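Local coordinates for glycosyltransferase Gtf1 (Streptococcus pneumoniae, PDB 4PQG), which belongs to the GT-B glycosyltransferases and combines two Rossmann-like domains with an extended antiparallel beta-sheet domain, at residues V87-D90 / D91-Y95; E412-L416 / T417-A421. All blocks are in the same frame, centred on the assembly; numbering follows the deposited sequence.

How the interactions relate
Both contacts are local and sit at the start of a helix, yet their N-terminal amides serve different partners. Interaction 1 (87-90 with 91-95) is partly buried, about 32 Å from the centre of the chain. There a capping box ties Thr88 and Asp91 together at the start of helix 89-93, with Thr88 OG1 taking Asp91 N, while valines and a leucine face the extended antiparallel sheet. Interaction 2 (412-416 with 417-421) is buried, about 14 Å from that centre, and turns the first amides of helix 416-423 to the phosphate of UDP. Their centres are about 44 Å apart, on opposite sides of the chain's centre, and they share no helix or strand.

Interaction 1: residues V87-D90 / D91-Y95; sequences VTVD and DVLAY
Val92 and Leu93 donate their backbone N atoms to Thr88 O and Val89 O, each pair at 2.9 Å with the i to i+4 spacing of an alpha-helix, and Ala94 N adds a longer bond of 3.3 Å to Asp90 O. Ahead of this short helix, Thr88 is the N-cap and forms a capping box with Asp91. The Thr88 OG1 atom lies between its own backbone N and carbonyl carbon (chi1 61°), where it accepts from Asp91 N at 3.2 Å. In return, Asp91 OD2 accepts from Thr88 N at 3.0 Å along an almost straight N-H...O line of 171°. That donor meets the carboxylate on the anti side of OD2, 28° out of its plane. The first turn of the helix would probably stabilise the negative charge held there.

Val87 CG1 touches both Asp91 CB, at 3.6 Å, and Val92 CG2, at 3.7 Å, the two valines crossing at about a right angle. Val89 and Leu93 instead run side by side, with CG1 and CD1 3.9 Å apart. These last two side chains pack on strands 100-106 and 109-114, while Val92 reaches Val133, Ala136 and Phe150 on strands 133-140 and 143-150, farther along the same sheet. Backbone bonds of Val87 with Val133 and Ser151 join the residues just before helix 89-93 to strand 133-140 and to the end of strand 143-150.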
loop_
_atom_site.group_PDB
_atom_site.type_symbol
_atom_site.label_atom_id
_atom_site.label_comp_id
_atom_site.label_asym_id
_atom_site.label_seq_id
_atom_site.Cartn_x
_atom_site.Cartn_y
_atom_site.Cartn_z
ATOM N N VAL A 87 -17.698 -15.835 11.359
ATOM C CA VAL A 87 -19.087 -15.699 11.784
ATOM C C VAL A 87 -20.058 -15.944 10.613
ATOM O O VAL A 87 -19.865 -15.416 9.520
ATOM C CB VAL A 87 -19.308 -14.309 12.410
ATOM C CG1 VAL A 87 -20.778 -14.025 12.626
ATOM C CG2 VAL A 87 -18.545 -14.201 13.727
ATOM N N THR A 88 -21.107 -16.734 10.861
ATOM C CA THR A 88 -22.111 -17.067 9.835
ATOM C C THR A 88 -23.354 -16.191 9.932
ATOM O O THR A 88 -23.530 -15.477 10.911
ATOM C CB THR A 88 -22.588 -18.523 9.958
ATOM O OG1 THR A 88 -23.200 -18.714 11.239
ATOM C CG2 THR A 88 -21.438 -19.498 9.793
ATOM N N VAL A 89 -24.225 -16.271 8.923
ATOM C CA VAL A 89 -25.523 -15.595 8.959
ATOM C C VAL A 89 -26.320 -15.922 10.228
ATOM O O VAL A 89 -26.941 -15.036 10.832
ATOM C CB VAL A 89 -26.378 -15.923 7.718
ATOM C CG1 VAL A 89 -27.741 -15.255 7.799
ATOM C CG2 VAL A 89 -25.668 -15.455 6.456
ATOM N N ASP A 90 -26.309 -17.187 10.623
ATOM C CA ASP A 90 -27.059 -17.628 11.798
ATOM C C ASP A 90 -26.481 -17.034 13.059
ATOM O O ASP A 90 -27.227 -16.596 13.941
ATOM C CB ASP A 90 -27.053 -19.158 11.903
ATOM C CG ASP A 90 -27.891 -19.809 10.831
ATOM O OD1 ASP A 90 -29.003 -19.305 10.553
ATOM O OD2 ASP A 90 -27.430 -20.814 10.252
ATOM N N ASP A 91 -25.154 -17.027 13.142
ATOM C CA ASP A 91 -24.453 -16.366 14.245
ATOM C C ASP A 91 -24.831 -14.902 14.318
ATOM O O ASP A 91 -25.011 -14.364 15.410
ATOM C CB ASP A 91 -22.939 -16.454 14.073
ATOM C CG ASP A 91 -22.417 -17.860 14.156
ATOM O OD1 ASP A 91 -22.991 -18.679 14.908
ATOM O OD2 ASP A 91 -21.406 -18.130 13.474
ATOM N N VAL A 92 -24.940 -14.265 13.152
ATOM C CA VAL A 92 -25.286 -12.838 13.061
ATOM C C VAL A 92 -26.703 -12.562 13.528
ATOM O O VAL A 92 -26.936 -11.636 14.319
ATOM C CB VAL A 92 -25.103 -12.280 11.623
ATOM C CG1 VAL A 92 -25.817 -10.946 11.454
ATOM C CG2 VAL A 92 -23.636 -12.125 11.310
ATOM N N LEU A 93 -27.650 -13.373 13.066
ATOM C CA LEU A 93 -29.058 -13.157 13.399
ATOM C C LEU A 93 -29.354 -13.364 14.894
ATOM O O LEU A 93 -30.372 -12.874 15.402
ATOM C CB LEU A 93 -29.968 -14.028 12.524
ATOM C CG LEU A 93 -29.910 -13.813 11.002
ATOM C CD1 LEU A 93 -30.776 -14.828 10.249
ATOM C CD2 LEU A 93 -30.256 -12.376 10.589
ATOM N N ALA A 94 -28.456 -14.064 15.593
ATOM C CA ALA A 94 -28.559 -14.260 17.043
ATOM C C ALA A 94 -28.382 -12.946 17.820
ATOM O O ALA A 94 -28.867 -12.809 18.940
ATOM C CB ALA A 94 -27.540 -15.294 17.518
ATOM N N TYR A 95 -27.673 -11.989 17.231
ATOM C CA TYR A 95 -27.509 -10.668 17.851
ATOM C C TYR A 95 -28.799 -9.837 17.759
ATOM O O TYR A 95 -29.024 -8.923 18.553
ATOM C CB TYR A 95 -26.345 -9.911 17.214
ATOM C CG TYR A 95 -24.965 -10.436 17.571
ATOM C CD1 TYR A 95 -24.237 -9.890 18.637
ATOM C CD2 TYR A 95 -24.381 -11.473 16.839
ATOM C CE1 TYR A 95 -22.972 -10.375 18.968
ATOM C CE2 TYR A 95 -23.123 -11.969 17.163
ATOM C CZ TYR A 95 -22.416 -11.413 18.224
ATOM O OH TYR A 95 -21.149 -11.883 18.531
#

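Interaction 2: residues E412-L416 / T417-A421; sequences EGFGL and TLMEA. With NAG (2-acetamido-2-deoxy-beta-D-glucopyranose), chain D; UDP (uridine-5'-diphosphate), chain C.
Gly415 and Leu416 give their carbonyls to helix 416-423; residues 412-415 bond NAG in turn, and Leu416, Thr417 and Glu420 bond UDP. Glu412 folds at its CB-CG bond (chi2 -71°), bringing OE1 to NAG O3 at 2.6 Å; OE2 is engaged by Lys341 and Ser409, which would fix the rotation of the carboxylate. Gly413 N bonds to NAG O7. Phe414 N reaches NAG O3 at 3.0 Å, so O3 is gripped by a carboxylate and an amide. The Phe414 ring turns its edge to Met419: SD is 4.0 Å from CE2 and 86° off the ring normal, a Met-aromatic contact in the ring plane. Phe414 O is buried beside Leu418 CD1, with no polar partner in the model.

Gly415 is the N-cap, and at its positive phi a side chain would jam against Phe414 O and Leu418 CD1. Gly415 N bonds to NAG O4 at 2.9 Å, while its carbonyl accepts from Met419 N, in the carbonyl plane, and from Leu418 N, well above it. Leu416 N meets UDP O1A at 2.8 Å, and its carbonyl accepts from Glu420 N. Its CB and CD1 lie against UDP O3', and CD2 approaches Met419 CE. Thr417 N points at UDP O2A at 3.2 Å and 173°, so two amides at the helix start hold the alpha-phosphate. Glu420 spans the ribose hydroxyls, OE1 to O2' at 2.6 Å and OE2 to O3' at 3.1 Å, with Tyr399 and Tyr31 bonding the same oxygens. Two glutamates separated by seven residues, Glu412 and Glu420, match the EX7E motif of many GT-B glycosyltransferases.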
loop_
_atom_site.group_PDB
_atom_site.type_symbol
_atom_site.label_atom_id
_atom_site.label_comp_id
_atom_site.label_asym_id
_atom_site.label_seq_id
_atom_site.Cartn_x
_atom_site.Cartn_y
_atom_site.Cartn_z
ATOM N N GLU A 412 10.181 7.847 -9.456
ATOM C CA GLU A 412 10.062 6.701 -8.543
ATOM C C GLU A 412 11.128 6.710 -7.472
ATOM O O GLU A 412 12.325 6.768 -7.770
ATOM C CB GLU A 412 10.107 5.357 -9.287
ATOM C CG GLU A 412 8.984 5.137 -10.296
ATOM C CD GLU A 412 7.607 4.897 -9.675
ATOM O OE1 GLU A 412 7.506 4.556 -8.463
ATOM O OE2 GLU A 412 6.609 5.016 -10.431
ATOM N N GLY A 413 10.686 6.634 -6.219
ATOM C CA GLY A 413 11.592 6.454 -5.101
ATOM C C GLY A 413 12.406 5.187 -5.306
ATOM O O GLY A 413 13.587 5.119 -4.942
ATOM N N PHE A 414 11.773 4.176 -5.879
ATOM C CA PHE A 414 12.409 2.893 -6.110
ATOM C C PHE A 414 11.716 2.209 -7.261
ATOM O O PHE A 414 12.325 1.970 -8.318
ATOM C CB PHE A 414 12.318 2.002 -4.868
ATOM C CG PHE A 414 13.111 0.721 -4.983
ATOM C CD1 PHE A 414 14.511 0.750 -5.013
ATOM C CD2 PHE A 414 12.468 -0.511 -5.055
ATOM C CE1 PHE A 414 15.247 -0.424 -5.093
ATOM C CE2 PHE A 414 13.205 -1.699 -5.133
ATOM C CZ PHE A 414 14.594 -1.651 -5.155
ATOM N N GLY A 415 10.430 1.912 -7.059
ATOM C CA GLY A 415 9.610 1.258 -8.078
ATOM C C GLY A 415 9.671 -0.250 -8.019
ATOM O O GLY A 415 10.416 -0.899 -8.779
ATOM N N LEU A 416 8.869 -0.822 -7.132
ATOM C CA LEU A 416 8.872 -2.244 -6.916
ATOM C C LEU A 416 8.544 -3.054 -8.177
ATOM O O LEU A 416 9.130 -4.111 -8.375
ATOM C CB LEU A 416 7.921 -2.609 -5.766
ATOM C CG LEU A 416 8.440 -2.235 -4.359
ATOM C CD1 LEU A 416 7.343 -2.335 -3.293
ATOM C CD2 LEU A 416 9.683 -3.018 -3.944
ATOM N N THR A 417 7.617 -2.577 -9.014
ATOM C CA THR A 417 7.313 -3.284 -10.279
ATOM C C THR A 417 8.482 -3.259 -11.287
ATOM O O THR A 417 8.559 -4.129 -12.158
ATOM C CB THR A 417 6.056 -2.766 -10.994
ATOM O OG1 THR A 417 6.253 -1.392 -11.371
ATOM C CG2 THR A 417 4.809 -2.932 -10.095
ATOM N N LEU A 418 9.371 -2.273 -11.168
ATOM C CA LEU A 418 10.572 -2.237 -12.010
ATOM C C LEU A 418 11.544 -3.356 -11.598
ATOM O O LEU A 418 12.077 -4.071 -12.439
ATOM C CB LEU A 418 11.258 -0.870 -11.933
ATOM C CG LEU A 418 10.443 0.414 -12.150
ATOM C CD1 LEU A 418 11.347 1.623 -11.979
ATOM C CD2 LEU A 418 9.758 0.421 -13.513
ATOM N N MET A 419 11.739 -3.511 -10.297
ATOM C CA MET A 419 12.541 -4.610 -9.735
ATOM C C MET A 419 11.920 -5.966 -10.061
ATOM O O MET A 419 12.597 -6.898 -10.509
ATOM C CB MET A 419 12.666 -4.455 -8.213
ATOM C CG MET A 419 13.504 -5.549 -7.550
ATOM S SD MET A 419 13.242 -5.637 -5.771
ATOM C CE MET A 419 11.600 -6.363 -5.752
ATOM N N GLU A 420 10.619 -6.065 -9.833
ATOM C CA GLU A 420 9.888 -7.277 -10.133
ATOM C C GLU A 420 9.995 -7.607 -11.617
ATOM O O GLU A 420 10.301 -8.752 -11.979
ATOM C CB GLU A 420 8.430 -7.151 -9.668
ATOM C CG GLU A 420 8.286 -7.179 -8.139
ATOM C CD GLU A 420 6.956 -6.613 -7.608
ATOM O OE1 GLU A 420 5.989 -6.491 -8.398
ATOM O OE2 GLU A 420 6.901 -6.280 -6.393
ATOM N N ALA A 421 9.778 -6.608 -12.471
ATOM C CA ALA A 421 9.910 -6.793 -13.922
ATOM C C ALA A 421 11.297 -7.325 -14.354
ATOM O O ALA A 421 11.370 -8.291 -15.098
ATOM C CB ALA A 421 9.540 -5.507 -14.663
HETATM C C1 NAG D . 6.383 4.496 -3.454
HETATM C C2 NAG D . 7.210 5.175 -4.537
HETATM C C3 NAG D . 7.855 3.919 -5.138
HETATM C C4 NAG D . 8.504 3.029 -4.066
HETATM C C5 NAG D . 7.531 2.785 -2.880
HETATM C C6 NAG D . 8.055 1.847 -1.798
HETATM C C7 NAG D . 6.747 6.904 -6.190
HETATM C C8 NAG D . 5.755 7.388 -7.210
HETATM N N2 NAG D . 6.392 5.805 -5.545
HETATM O O1 NAG D . 5.078 4.909 -3.162
HETATM O O3 NAG D . 8.761 4.231 -6.182
HETATM O O4 NAG D . 8.839 1.799 -4.662
HETATM O O5 NAG D . 7.194 4.080 -2.376
HETATM O O6 NAG D . 9.122 2.514 -1.162
HETATM O O7 NAG D . 7.804 7.523 -5.985
HETATM N N1 UDP C . 0.920 -4.380 -7.576
HETATM C C2 UDP C . 0.175 -5.578 -7.519
HETATM N N3 UDP C . -0.739 -5.814 -8.449
HETATM C C4 UDP C . -0.996 -4.956 -9.447
HETATM C C5 UDP C . -0.286 -3.754 -9.535
HETATM C C6 UDP C . 0.690 -3.492 -8.567
HETATM O O2 UDP C . 0.372 -6.426 -6.614
HETATM O O4 UDP C . -1.874 -5.258 -10.285
HETATM C "C1'" UDP C . 1.955 -4.165 -6.554
HETATM C "C2'" UDP C . 3.325 -4.378 -7.194
HETATM O "O2'" UDP C . 3.754 -5.754 -7.210
HETATM C "C3'" UDP C . 4.266 -3.510 -6.377
HETATM C "C4'" UDP C . 3.357 -2.426 -5.802
HETATM O "O4'" UDP C . 2.004 -2.816 -6.086
HETATM O "O3'" UDP C . 4.843 -4.261 -5.302
HETATM C "C5'" UDP C . 3.596 -1.057 -6.436
HETATM O "O5'" UDP C . 4.836 -0.556 -5.968
HETATM P PA UDP C . 5.673 0.527 -6.805
HETATM O O1A UDP C . 6.920 0.869 -6.036
HETATM O O2A UDP C . 5.814 -0.023 -8.204
HETATM O O3A UDP C . 4.696 1.785 -7.063
HETATM P PB UDP C . 3.982 2.801 -6.039
HETATM O O1B UDP C . 4.147 4.151 -6.699
HETATM O O2B UDP C . 2.546 2.311 -5.945
HETATM O O3B UDP C . 4.769 2.724 -4.745
#